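Local coordinates for D-hydantoinase (Ralstonia pickettii, PDB 1NFG), which probably catalyses the stereospecific hydrolysis of the cyclic amide bond of D-hydantoin derivatives, with two zinc ions bound per subunit, at residues Leu191-Val196 against Asp329-Pro334; His206-Pro211 against Leu268-Leu273; Thr163-Leu168 against Glu227-Pro232; Ile124-Thr129 against Gly155-Asp160; Leu21-Gly26 against Thr426-Gly431. All blocks are in the same frame, centred on the assembly; numbering follows the deposited sequence.

Contact 1: Leu191-Val196 against Asp329-Pro334; sequences LRDKFV and DFRAIP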
# COMPACT_ATOMS: atom_id res chain seq x y z
N LEU A 191 -2.69 19.18 -20.19
CA LEU A 191 -4.02 18.69 -20.48
C LEU A 191 -4.99 19.81 -20.84
O LEU A 191 -5.82 19.65 -21.74
CB LEU A 191 -4.56 17.89 -19.29
CG LEU A 191 -3.81 16.59 -18.97
CD1 LEU A 191 -4.28 16.03 -17.64
CD2 LEU A 191 -4.04 15.58 -20.09
N ARG A 192 -4.88 20.95 -20.16
CA ARG A 192 -5.76 22.08 -20.44
C ARG A 192 -5.62 22.50 -21.90
O ARG A 192 -6.61 22.61 -22.62
CB ARG A 192 -5.41 23.28 -19.55
CG ARG A 192 -5.36 22.98 -18.05
CD ARG A 192 -5.14 24.25 -17.23
NE ARG A 192 -6.35 25.06 -17.19
CZ ARG A 192 -6.37 26.39 -17.06
NH1 ARG A 192 -5.24 27.07 -16.96
NH2 ARG A 192 -7.53 27.03 -17.03
N ASP A 193 -4.39 22.72 -22.33
CA ASP A 193 -4.12 23.14 -23.71
C ASP A 193 -4.50 22.08 -24.74
O ASP A 193 -5.03 22.39 -25.81
CB ASP A 193 -2.64 23.50 -23.85
CG ASP A 193 -2.23 24.60 -22.90
OD1 ASP A 193 -3.08 25.47 -22.60
OD2 ASP A 193 -1.06 24.59 -22.46
N LYS A 194 -4.22 20.82 -24.41
CA LYS A 194 -4.54 19.72 -25.30
C LYS A 194 -6.04 19.70 -25.56
O LYS A 194 -6.48 19.52 -26.69
CB LYS A 194 -4.08 18.40 -24.67
CG LYS A 194 -4.08 17.19 -25.60
CD LYS A 194 -3.33 16.04 -24.94
CE LYS A 194 -3.31 14.77 -25.80
NZ LYS A 194 -2.50 13.70 -25.14
N PHE A 195 -6.84 19.91 -24.51
CA PHE A 195 -8.29 19.92 -24.64
C PHE A 195 -8.78 21.07 -25.51
O PHE A 195 -9.63 20.88 -26.39
CB PHE A 195 -8.96 20.03 -23.27
CG PHE A 195 -9.13 18.72 -22.57
CD1 PHE A 195 -9.76 17.65 -23.20
CD2 PHE A 195 -8.68 18.55 -21.26
CE1 PHE A 195 -9.95 16.44 -22.54
CE2 PHE A 195 -8.86 17.34 -20.59
CZ PHE A 195 -9.49 16.28 -21.23
N VAL A 196 -8.27 22.26 -25.25
CA VAL A 196 -8.68 23.43 -26.00
C VAL A 196 -8.30 23.26 -27.46
O VAL A 196 -9.06 23.64 -28.36
CB VAL A 196 -8.03 24.71 -25.43
CG1 VAL A 196 -8.38 25.90 -26.30
CG2 VAL A 196 -8.53 24.94 -24.02
N ASP A 329 -14.43 29.15 -23.13
CA ASP A 329 -13.11 28.64 -22.78
C ASP A 329 -13.03 28.46 -21.26
O ASP A 329 -12.78 29.42 -20.53
CB ASP A 329 -12.03 29.60 -23.26
CG ASP A 329 -10.63 29.06 -23.05
OD1 ASP A 329 -10.48 28.03 -22.36
OD2 ASP A 329 -9.68 29.67 -23.58
N PHE A 330 -13.25 27.23 -20.81
CA PHE A 330 -13.21 26.90 -19.39
C PHE A 330 -11.97 27.45 -18.69
O PHE A 330 -12.00 27.73 -17.49
CB PHE A 330 -13.27 25.38 -19.22
CG PHE A 330 -12.04 24.65 -19.68
CD1 PHE A 330 -10.95 24.49 -18.83
CD2 PHE A 330 -11.96 24.13 -20.97
CE1 PHE A 330 -9.80 23.82 -19.26
CE2 PHE A 330 -10.82 23.45 -21.41
CZ PHE A 330 -9.74 23.30 -20.55
N ARG A 331 -10.88 27.61 -19.44
CA ARG A 331 -9.65 28.12 -18.86
C ARG A 331 -9.77 29.56 -18.37
O ARG A 331 -9.10 29.96 -17.42
CB ARG A 331 -8.52 28.05 -19.87
CG ARG A 331 -8.12 26.66 -20.26
CD ARG A 331 -7.10 26.74 -21.36
NE ARG A 331 -7.61 27.54 -22.46
CZ ARG A 331 -6.87 28.01 -23.45
NH1 ARG A 331 -5.56 27.76 -23.48
NH2 ARG A 331 -7.42 28.73 -24.42
N ALA A 332 -10.63 30.34 -19.02
CA ALA A 332 -10.81 31.74 -18.65
C ALA A 332 -11.74 31.92 -17.46
O ALA A 332 -11.82 33.02 -16.89
CB ALA A 332 -11.33 32.52 -19.85
N ILE A 333 -12.45 30.86 -17.07
CA ILE A 333 -13.36 30.91 -15.93
C ILE A 333 -12.59 31.04 -14.63
O ILE A 333 -11.81 30.15 -14.27
CB ILE A 333 -14.21 29.63 -15.82
CG1 ILE A 333 -14.98 29.38 -17.11
CG2 ILE A 333 -15.17 29.75 -14.64
CD1 ILE A 333 -15.74 28.08 -17.13
N PRO A 334 -12.77 32.16 -13.91
CA PRO A 334 -12.05 32.32 -12.64
C PRO A 334 -12.43 31.20 -11.67
O PRO A 334 -13.61 30.94 -11.42
CB PRO A 334 -12.48 33.71 -12.17
CG PRO A 334 -13.82 33.91 -12.82
CD PRO A 334 -13.62 33.33 -14.19

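Contact 2: His206-Pro211 against Leu268-Leu273; sequences HALSRP and LTKEDL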
# COMPACT_ATOMS: atom_id res chain seq x y z
N HIS A 206 -12.56 21.51 -17.19
CA HIS A 206 -11.78 22.11 -16.13
C HIS A 206 -11.38 20.95 -15.24
O HIS A 206 -10.25 20.87 -14.77
CB HIS A 206 -12.61 23.12 -15.33
CG HIS A 206 -11.95 23.56 -14.05
ND1 HIS A 206 -10.75 24.23 -14.03
CD2 HIS A 206 -12.30 23.38 -12.76
CE1 HIS A 206 -10.39 24.46 -12.78
NE2 HIS A 206 -11.32 23.95 -11.99
N ALA A 207 -12.32 20.03 -15.02
CA ALA A 207 -12.07 18.87 -14.17
C ALA A 207 -11.18 17.85 -14.86
O ALA A 207 -10.17 17.41 -14.30
CB ALA A 207 -13.40 18.23 -13.78
N LEU A 208 -11.55 17.47 -16.08
CA LEU A 208 -10.78 16.48 -16.83
C LEU A 208 -9.34 16.94 -17.08
O LEU A 208 -8.44 16.10 -17.19
CB LEU A 208 -11.47 16.17 -18.15
CG LEU A 208 -12.94 15.73 -18.01
CD1 LEU A 208 -13.53 15.46 -19.38
CD2 LEU A 208 -13.03 14.49 -17.13
N SER A 209 -9.13 18.25 -17.17
CA SER A 209 -7.79 18.76 -17.42
C SER A 209 -6.89 18.66 -16.20
O SER A 209 -5.68 18.86 -16.28
CB SER A 209 -7.85 20.22 -17.91
OG SER A 209 -8.37 21.10 -16.93
N ARG A 210 -7.48 18.35 -15.05
CA ARG A 210 -6.71 18.20 -13.83
C ARG A 210 -7.28 17.09 -12.95
O ARG A 210 -7.83 17.34 -11.87
CB ARG A 210 -6.60 19.54 -13.08
CG ARG A 210 -7.86 20.37 -13.04
CD ARG A 210 -7.54 21.87 -13.02
NE ARG A 210 -6.55 22.23 -12.01
CZ ARG A 210 -5.67 23.22 -12.15
NH1 ARG A 210 -5.66 23.94 -13.26
NH2 ARG A 210 -4.79 23.49 -11.20
N PRO A 211 -7.14 15.84 -13.41
CA PRO A 211 -7.62 14.63 -12.73
C PRO A 211 -6.83 14.34 -11.46
O PRO A 211 -5.75 14.89 -11.24
CB PRO A 211 -7.42 13.56 -13.80
CG PRO A 211 -6.15 14.01 -14.44
CD PRO A 211 -6.38 15.49 -14.62
N LEU A 268 -20.16 17.89 -3.70
CA LEU A 268 -20.21 18.09 -5.14
C LEU A 268 -19.38 17.09 -5.93
O LEU A 268 -18.42 16.51 -5.42
CB LEU A 268 -19.80 19.52 -5.47
CG LEU A 268 -20.52 20.58 -4.62
CD1 LEU A 268 -20.11 21.97 -5.07
CD2 LEU A 268 -22.03 20.42 -4.75
N THR A 269 -19.74 16.89 -7.19
CA THR A 269 -19.02 15.96 -8.05
C THR A 269 -18.77 16.60 -9.41
O THR A 269 -19.47 17.54 -9.79
CB THR A 269 -19.82 14.68 -8.30
OG1 THR A 269 -20.99 15.01 -9.07
CG2 THR A 269 -20.25 14.07 -6.97
N LYS A 270 -17.80 16.07 -10.14
CA LYS A 270 -17.47 16.62 -11.44
C LYS A 270 -18.69 16.66 -12.36
O LYS A 270 -18.74 17.46 -13.29
CB LYS A 270 -16.33 15.84 -12.10
CG LYS A 270 -16.70 14.45 -12.55
CD LYS A 270 -15.56 13.83 -13.33
CE LYS A 270 -15.97 12.48 -13.91
NZ LYS A 270 -14.85 11.88 -14.69
N GLU A 271 -19.67 15.81 -12.10
CA GLU A 271 -20.87 15.81 -12.93
C GLU A 271 -21.61 17.14 -12.80
O GLU A 271 -22.38 17.52 -13.68
CB GLU A 271 -21.80 14.65 -12.55
CG GLU A 271 -21.37 13.29 -13.09
CD GLU A 271 -20.01 12.85 -12.56
OE1 GLU A 271 -19.81 12.88 -11.33
OE2 GLU A 271 -19.14 12.47 -13.39
N ASP A 272 -21.37 17.84 -11.69
CA ASP A 272 -22.01 19.13 -11.48
C ASP A 272 -21.54 20.16 -12.52
O ASP A 272 -22.26 21.11 -12.84
CB ASP A 272 -21.70 19.66 -10.07
CG ASP A 272 -22.49 18.94 -8.98
OD1 ASP A 272 -23.73 18.88 -9.10
OD2 ASP A 272 -21.87 18.45 -8.01
N LEU A 273 -20.33 19.96 -13.05
CA LEU A 273 -19.80 20.86 -14.06
C LEU A 273 -20.48 20.62 -15.40
O LEU A 273 -20.20 21.31 -16.38
CB LEU A 273 -18.29 20.67 -14.22
CG LEU A 273 -17.40 21.26 -13.12
CD1 LEU A 273 -17.60 20.49 -11.84
CD2 LEU A 273 -15.96 21.18 -13.54

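Contact 3: Thr163-Leu168 against Glu227-Pro232; sequences TLLKTL and EIVNAP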
# COMPACT_ATOMS: atom_id res chain seq x y z
N THR A 163 11.95 26.73 -4.20
CA THR A 163 11.24 27.70 -3.38
C THR A 163 10.63 27.01 -2.17
O THR A 163 10.90 27.39 -1.02
CB THR A 163 10.13 28.38 -4.21
OG1 THR A 163 10.72 29.09 -5.30
CG2 THR A 163 9.32 29.34 -3.34
N LEU A 164 9.83 25.98 -2.43
CA LEU A 164 9.17 25.20 -1.38
C LEU A 164 10.17 24.74 -0.31
O LEU A 164 9.91 24.83 0.89
CB LEU A 164 8.46 23.99 -2.00
CG LEU A 164 7.67 23.04 -1.10
CD1 LEU A 164 6.82 23.83 -0.11
CD2 LEU A 164 6.79 22.14 -1.96
N LEU A 165 11.33 24.26 -0.76
CA LEU A 165 12.36 23.82 0.16
C LEU A 165 12.88 25.00 1.00
O LEU A 165 13.17 24.84 2.19
CB LEU A 165 13.51 23.18 -0.62
CG LEU A 165 13.29 21.75 -1.11
CD1 LEU A 165 14.16 21.44 -2.31
CD2 LEU A 165 13.58 20.79 0.04
N LYS A 166 13.00 26.17 0.38
CA LYS A 166 13.48 27.35 1.09
C LYS A 166 12.43 27.79 2.10
O LYS A 166 12.77 28.20 3.21
CB LYS A 166 13.80 28.49 0.11
CG LYS A 166 15.19 28.36 -0.49
CD LYS A 166 15.59 29.56 -1.34
CE LYS A 166 14.93 29.56 -2.71
NZ LYS A 166 15.62 30.51 -3.63
N THR A 167 11.17 27.70 1.69
CA THR A 167 10.06 28.07 2.56
C THR A 167 9.97 27.07 3.72
O THR A 167 9.84 27.48 4.88
CB THR A 167 8.72 28.05 1.80
OG1 THR A 167 8.80 28.96 0.70
CG2 THR A 167 7.59 28.49 2.71
N LEU A 168 10.07 25.78 3.42
CA LEU A 168 10.02 24.76 4.46
C LEU A 168 11.14 25.02 5.46
O LEU A 168 10.96 24.88 6.67
CB LEU A 168 10.19 23.34 3.89
CG LEU A 168 9.01 22.40 3.58
CD1 LEU A 168 7.76 22.83 4.34
CD2 LEU A 168 8.74 22.37 2.10
N GLU A 227 9.53 16.00 4.20
CA GLU A 227 10.30 14.94 4.84
C GLU A 227 11.79 15.24 4.79
O GLU A 227 12.51 15.04 5.78
CB GLU A 227 10.04 13.60 4.14
CG GLU A 227 10.50 12.40 4.96
CD GLU A 227 10.27 11.08 4.26
OE1 GLU A 227 9.32 10.97 3.45
OE2 GLU A 227 11.04 10.13 4.53
N ILE A 228 12.27 15.70 3.63
CA ILE A 228 13.68 16.02 3.42
C ILE A 228 14.13 17.15 4.34
O ILE A 228 15.17 17.06 4.99
CB ILE A 228 13.96 16.45 1.95
CG1 ILE A 228 13.70 15.28 1.01
CG2 ILE A 228 15.40 16.94 1.81
CD1 ILE A 228 14.65 14.13 1.19
N VAL A 229 13.35 18.23 4.37
CA VAL A 229 13.69 19.36 5.23
C VAL A 229 13.42 18.97 6.67
O VAL A 229 13.96 19.57 7.60
CB VAL A 229 12.85 20.60 4.88
CG1 VAL A 229 13.11 21.70 5.88
CG2 VAL A 229 13.18 21.07 3.47
N ASN A 230 12.59 17.95 6.85
CA ASN A 230 12.20 17.47 8.18
C ASN A 230 11.39 18.58 8.84
O ASN A 230 11.73 19.06 9.92
CB ASN A 230 13.43 17.15 9.02
CG ASN A 230 13.07 16.58 10.37
OD1 ASN A 230 13.88 16.58 11.29
ND2 ASN A 230 11.83 16.09 10.49
N ALA A 231 10.31 18.96 8.18
CA ALA A 231 9.46 20.02 8.66
C ALA A 231 7.99 19.65 8.58
O ALA A 231 7.60 18.78 7.80
CB ALA A 231 9.70 21.26 7.82
N PRO A 232 7.16 20.30 9.39
CA PRO A 232 5.73 20.01 9.37
C PRO A 232 5.16 20.70 8.14
O PRO A 232 5.66 21.75 7.74
CB PRO A 232 5.23 20.64 10.66
CG PRO A 232 6.16 21.82 10.82
CD PRO A 232 7.50 21.22 10.50

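Contact 4: Ile124-Thr129 against Gly155-Asp160; sequences IVLDPT and GMNMID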
# COMPACT_ATOMS: atom_id res chain seq x y z
N ILE A 124 0.77 34.32 1.69
CA ILE A 124 1.06 33.63 0.43
C ILE A 124 2.33 34.20 -0.17
O ILE A 124 2.45 35.40 -0.37
CB ILE A 124 -0.04 33.83 -0.62
CG1 ILE A 124 -1.32 33.12 -0.20
CG2 ILE A 124 0.44 33.29 -1.95
CD1 ILE A 124 -2.40 33.14 -1.25
N VAL A 125 3.28 33.32 -0.46
CA VAL A 125 4.54 33.73 -1.06
C VAL A 125 4.57 33.27 -2.52
O VAL A 125 4.77 32.09 -2.80
CB VAL A 125 5.72 33.10 -0.33
CG1 VAL A 125 7.03 33.55 -0.96
CG2 VAL A 125 5.68 33.48 1.13
N LEU A 126 4.34 34.20 -3.45
CA LEU A 126 4.35 33.85 -4.87
C LEU A 126 5.48 34.54 -5.66
O LEU A 126 5.53 34.45 -6.88
CB LEU A 126 2.99 34.15 -5.50
CG LEU A 126 2.30 35.47 -5.18
CD1 LEU A 126 3.10 36.65 -5.72
CD2 LEU A 126 0.91 35.45 -5.80
N ASP A 127 6.39 35.20 -4.95
CA ASP A 127 7.52 35.88 -5.58
C ASP A 127 8.68 35.77 -4.59
O ASP A 127 9.08 36.75 -3.96
CB ASP A 127 7.18 37.34 -5.87
CG ASP A 127 8.30 38.07 -6.60
OD1 ASP A 127 9.06 37.41 -7.33
OD2 ASP A 127 8.40 39.31 -6.46
N PRO A 128 9.24 34.56 -4.46
CA PRO A 128 10.34 34.14 -3.59
C PRO A 128 11.67 34.87 -3.72
O PRO A 128 12.71 34.23 -3.91
CB PRO A 128 10.48 32.66 -3.90
CG PRO A 128 10.17 32.62 -5.34
CD PRO A 128 8.94 33.49 -5.44
N THR A 129 11.64 36.19 -3.61
CA THR A 129 12.87 36.98 -3.70
C THR A 129 13.72 36.70 -2.48
O THR A 129 13.20 36.33 -1.43
CB THR A 129 12.55 38.48 -3.74
OG1 THR A 129 11.88 38.79 -4.97
CG2 THR A 129 13.83 39.29 -3.63
N GLY A 155 2.84 31.16 -13.99
CA GLY A 155 2.87 32.60 -14.17
C GLY A 155 1.79 33.36 -13.43
O GLY A 155 1.22 34.32 -13.96
N MET A 156 1.49 32.94 -12.21
CA MET A 156 0.48 33.59 -11.40
C MET A 156 0.77 33.33 -9.93
O MET A 156 1.00 34.27 -9.17
CB MET A 156 -0.91 33.08 -11.77
CG MET A 156 -2.04 33.96 -11.26
SD MET A 156 -3.71 33.31 -11.61
CE MET A 156 -4.17 32.64 -9.97
N ASN A 157 0.80 32.06 -9.53
CA ASN A 157 1.07 31.70 -8.14
C ASN A 157 2.17 30.65 -8.00
O ASN A 157 2.86 30.60 -6.98
CB ASN A 157 -0.19 31.14 -7.48
CG ASN A 157 -1.19 32.20 -7.11
OD1 ASN A 157 -1.68 32.94 -7.96
ND2 ASN A 157 -1.53 32.28 -5.82
N MET A 158 2.33 29.82 -9.02
CA MET A 158 3.29 28.73 -9.00
C MET A 158 4.74 29.05 -8.66
O MET A 158 5.35 29.95 -9.23
CB MET A 158 3.26 27.95 -10.33
CG MET A 158 4.11 26.67 -10.30
SD MET A 158 4.08 25.64 -11.81
CE MET A 158 2.43 25.95 -12.41
N ILE A 159 5.29 28.28 -7.72
CA ILE A 159 6.67 28.38 -7.32
C ILE A 159 7.23 26.97 -7.52
O ILE A 159 6.48 26.05 -7.83
CB ILE A 159 6.80 28.85 -5.84
CG1 ILE A 159 5.99 27.93 -4.91
CG2 ILE A 159 6.32 30.29 -5.72
CD1 ILE A 159 6.75 26.72 -4.40
N ASP A 160 8.54 26.79 -7.35
CA ASP A 160 9.14 25.48 -7.58
C ASP A 160 9.63 24.77 -6.32
O ASP A 160 9.54 25.32 -5.22
CB ASP A 160 10.30 25.63 -8.56
CG ASP A 160 11.33 26.65 -8.08
OD1 ASP A 160 11.91 26.45 -6.99
OD2 ASP A 160 11.56 27.64 -8.79
O HOH W 1 3.18 30.39 -4.15

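Contact 5: Leu21-Gly26 against Thr426-Gly431; sequences LGIKDG and TVLLRG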
# COMPACT_ATOMS: atom_id res chain seq x y z
N LEU A 21 -24.24 29.52 31.16
CA LEU A 21 -22.99 30.25 30.96
C LEU A 21 -23.01 31.67 31.49
O LEU A 21 -24.05 32.34 31.46
CB LEU A 21 -22.66 30.33 29.46
CG LEU A 21 -21.99 29.17 28.75
CD1 LEU A 21 -21.91 29.48 27.28
CD2 LEU A 21 -20.60 28.94 29.33
N GLY A 22 -21.85 32.12 31.94
CA GLY A 22 -21.71 33.48 32.43
C GLY A 22 -20.60 34.19 31.66
O GLY A 22 -19.43 33.84 31.79
N ILE A 23 -20.97 35.19 30.87
CA ILE A 23 -20.00 35.95 30.07
C ILE A 23 -19.72 37.33 30.69
O ILE A 23 -20.64 38.08 31.01
CB ILE A 23 -20.51 36.13 28.63
CG1 ILE A 23 -20.70 34.76 27.98
CG2 ILE A 23 -19.54 36.99 27.84
CD1 ILE A 23 -21.45 34.81 26.68
N LYS A 24 -18.44 37.66 30.83
CA LYS A 24 -18.04 38.93 31.41
C LYS A 24 -16.80 39.52 30.74
O LYS A 24 -15.71 38.97 30.85
CB LYS A 24 -17.77 38.74 32.90
CG LYS A 24 -17.29 40.00 33.62
CD LYS A 24 -18.41 40.99 33.80
CE LYS A 24 -17.99 42.15 34.70
NZ LYS A 24 -19.14 43.03 35.03
N ASP A 25 -16.98 40.65 30.06
CA ASP A 25 -15.89 41.33 29.38
C ASP A 25 -15.33 40.52 28.22
O ASP A 25 -14.13 40.29 28.13
CB ASP A 25 -14.77 41.68 30.36
CG ASP A 25 -15.23 42.61 31.46
OD1 ASP A 25 -16.12 43.46 31.18
OD2 ASP A 25 -14.72 42.51 32.60
N GLY A 26 -16.24 40.07 27.36
CA GLY A 26 -15.84 39.30 26.19
C GLY A 26 -15.37 37.89 26.46
O GLY A 26 -14.99 37.18 25.53
N THR A 426 -28.32 32.51 16.86
CA THR A 426 -27.78 33.76 17.33
C THR A 426 -26.29 33.52 17.60
O THR A 426 -25.91 32.46 18.10
CB THR A 426 -28.51 34.28 18.60
OG1 THR A 426 -28.00 33.63 19.76
CG2 THR A 426 -29.99 34.01 18.50
N VAL A 427 -25.47 34.51 17.24
CA VAL A 427 -24.03 34.42 17.39
C VAL A 427 -23.41 35.52 18.24
O VAL A 427 -23.82 36.68 18.16
CB VAL A 427 -23.36 34.46 16.00
CG1 VAL A 427 -21.86 34.23 16.13
CG2 VAL A 427 -23.99 33.42 15.10
N LEU A 428 -22.43 35.15 19.05
CA LEU A 428 -21.73 36.09 19.91
C LEU A 428 -20.24 36.11 19.58
O LEU A 428 -19.62 35.06 19.41
CB LEU A 428 -21.90 35.74 21.39
CG LEU A 428 -23.26 36.01 22.05
CD1 LEU A 428 -24.29 35.03 21.53
CD2 LEU A 428 -23.12 35.88 23.56
N LEU A 429 -19.68 37.31 19.50
CA LEU A 429 -18.27 37.50 19.21
C LEU A 429 -17.67 38.17 20.43
O LEU A 429 -17.97 39.32 20.72
CB LEU A 429 -18.09 38.41 17.98
CG LEU A 429 -16.66 38.82 17.63
CD1 LEU A 429 -15.79 37.60 17.40
CD2 LEU A 429 -16.68 39.69 16.38
N ARG A 430 -16.84 37.44 21.16
CA ARG A 430 -16.24 38.00 22.36
C ARG A 430 -17.28 38.71 23.23
O ARG A 430 -17.08 39.84 23.66
CB ARG A 430 -15.11 38.97 22.00
CG ARG A 430 -13.75 38.29 21.92
CD ARG A 430 -12.64 39.21 21.46
NE ARG A 430 -12.86 39.71 20.10
CZ ARG A 430 -13.38 40.89 19.82
NH1 ARG A 430 -13.74 41.71 20.80
NH2 ARG A 430 -13.55 41.27 18.56
N GLY A 431 -18.39 38.02 23.48
CA GLY A 431 -19.42 38.58 24.33
C GLY A 431 -20.52 39.38 23.67
O GLY A 431 -21.63 39.43 24.18

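Contact 1: Leu191-Val196 against Asp329-Pro334
Asp329 OD1, which lies beside Val196 CG2, is gripped twice by Arg331: NE donates to its syn lone pair over 2.9 Å in an almost straight bond (175°), and the backbone N of Arg331 reaches it from above the carboxylate plane, which makes an Asx turn. The turn belongs to the long loop after strand 310-311 of this TIM-barrel enzyme, and it leans on helix 185-197. Arg331 NH2 takes the other oxygen, Asp329 OD2, at 2.6 Å, a side-on grip that fixes the rotation of the guanidinium. Turned this way, the guanidinium offers one face to Val196, whose CG2 sits over it, off-centre. At its far corner, Arg331 NH1 forms a longer salt bridge of 3.5 Å with Asp193 OD1, the carboxylate standing nearly perpendicular to the guanidinium (84°). Asp193, Asp329 and Arg331 thus make one network that joins loop and helix. The edge of the Phe330 ring is met by Arg192 O, and its CE2 packs on Val196 CG2 at 3.8 Å; the ring also touches Tyr205 and His206. Asn335, a probable substrate-binding residue, has its side chain about 6 Å from that of Arg192. Arg331 CG and CD lie over one face of the Arg192 guanidinium, CD over its centre. In the plane of that group, Arg192 NH2 makes a weak hydrogen bond of 3.3 Å to Arg331 O.

Contact 2: His206-Pro211 against Leu268-Leu273
Lys270 starts its contact with CB, set 4.1 Å from Ala207 CB, where the 3-10 turn after barrel strand 257-262 comes up against helix 204-208. Its CG lies between the backbone N and the carbonyl carbon (chi1 71°), and beyond CG the chain is fully extended. CD then runs past Leu208 CD2 at 4.6 Å, and the tip NZ comes within 4.0 Å of the same methyl, the two side chains crossing at about a right angle. Leu208 has its CG anti to the carbonyl carbon. One turn further on, Leu273 packs from the other end of the 3-10 segment: its CD2 rests on Ala207 CB at 3.9 Å and lies at the edge of the His206 ring, near the ring plane. The ring itself is held from outside, NE2 being hydrogen-bonded to Phe285 O, and the His206 side chain comes within about 3 Å of those of Thr286 and Asn335, both probable substrate-binding residues. On the loop side, Asp272 OD2 takes the backbone N of Thr269 on its anti side at 2.8 Å and 171°, which ties down the start of the 3-10 turn. Asp272 OD1 pairs with Arg275. No hydrogen bond crosses between the two segments; they meet almost entirely through methyl and methylene groups, the Lys270 ammonium also lying against a methyl, so the fit probably rests on shape rather than on polar pairing.

Contact 3: Thr163-Leu168 against Glu227-Pro232
Leu165 and Val229 meet methyl to methyl, CD2 of the leucine 3.5 Å from CG2 of the valine, their side chains crossing at a slant. Val229 fits between two leucines one helical turn apart, since its CG2 also lies 3.8 Å from Leu168 CB, while CG1, anti to the backbone N (chi1 174°), rests against the Leu168 CB and carbonyl carbon. Leu168 then reaches past Val229 to the chain beyond: its CD1 is 4.3 Å from Ala231 CB and 4.1 Å from Pro232 O. That chain is turned in by a Schellman motif, with Asn230 at positive phi as the C-prime residue closing helix 212-229; it leads straight into strand 233-235. The partner helix 161-174 likewise precedes strand 178-180, so two neighbouring helices of the TIM barrel pack here outside two adjacent parallel strands. Leu168 also touches Val178 of the first of these strands. Within helix 161-174, Thr163 O takes both the backbone N of Thr167, at 2.7 Å, and its OG1, at 3.1 Å and well above the carbonyl plane. Farther out, Ala187 and Tyr190 of the second subunit pack on Leu165 and Val229.

Contact 4: Ile124-Thr129 against Gly155-Asp160
The flat carboxamide of Asn157 has CD2 of Leu126 near it, 4.1 Å from CG, the two side chains crossing obliquely; Phe150 and Gln93 also touch the Asn157 side chain. Two loops of the TIM barrel meet here: 124-129 leaves strand 118-124 on the metal-centre side, and 155-160 runs into helix 161-174. A chi1 of 45° sets Leu126 CG between the backbone N and the carbonyl carbon, and CD2 goes on from there to the amide. The same methyl, CD2, comes 3.6 Å from Met156 O, and Leu126 CB lies 3.8 Å from Asn157 O, so the leucine touches two successive carbonyl oxygens. The other half of the contact belongs to Ile159. Its CG2, anti to the carbonyl carbon, rests 3.8 Å from Val125 O and packs on Pro128 CD, touching both the end of the strand and the proline ring. Next door, Asp160 OD1 takes the N of Thr163 and caps helix 161-174. The site lies close: Ile124 is about 7 Å from a zinc ion, side chain to metal, and the side chain of Asn157 is about 4 Å from that of Tyr153, a probable substrate-binding residue. No direct hydrogen bond joins the loops, but one water donates to both backbones, over 2.7 Å to Val125 O and over 2.9 Å to Asn157 O.

Contact 5: Leu21-Gly26 against Thr426-Gly431
Gly26 and Arg430 bring their CA atoms within 4.1 Å where two tight hairpin turns touch, each with two residues at positive phi, Asp25 and Gly26 in one and Arg430 and Gly431 in the other, as in type I' turns. No hydrogen bond links the two backbones; Arg430 CA makes at most a weak CA-H...O contact with Gly26 O, over 3.5 Å. Of the side chains, Ile23 does most. Its CG1 is anti to the carbonyl carbon (chi1 -61°), and from there CD1 reaches Leu428 CD2 at 3.7 Å, the two side chains meeting obliquely. The other branch, CG2, settles 3.9 Å from Gly431 CA, so one isoleucine touches both the end of the strand and the turn that follows it. Arg430 lays its CB and CG alongside Gly26 O, each 4.0 Å away, before its chain bends at chi3 and carries the guanidinium off to a salt bridge with Asp118 and a hydrogen bond to Asp446 O. The fold here is the beta-sandwich domain of hydantoinases, assembled from the two ends of the chain and distant from the metal centre. Strand 15-24 pairs with 27-31 on one side of the contact and strand 419-429 with 432-436 on the other, while Ile390 of strand 390-400 and Ala388 just before it pack against Ile23.

Overall arrangement
From the N terminus, contact 5 opens first, at 21-26, and closes last, at 426-431, spanning the other four and joining the two ends of the chain in the beta-sandwich domain. Within that span contact 4 closes a short loop beside the metal centre before contacts 3, 1 and 2 open. Contacts 3 and 1 then cross, as do 3 and 2: 191-196 and 206-211 both lie between 163-168 and 227-232, but their partners come after 232. Contact 2 is contained within contact 1, and the two touch through Phe195 and Phe330. Contacts 3 and 4 touch as well, at Thr163 and Pro128, linking helix 161-174 to the loops beside the metal centre.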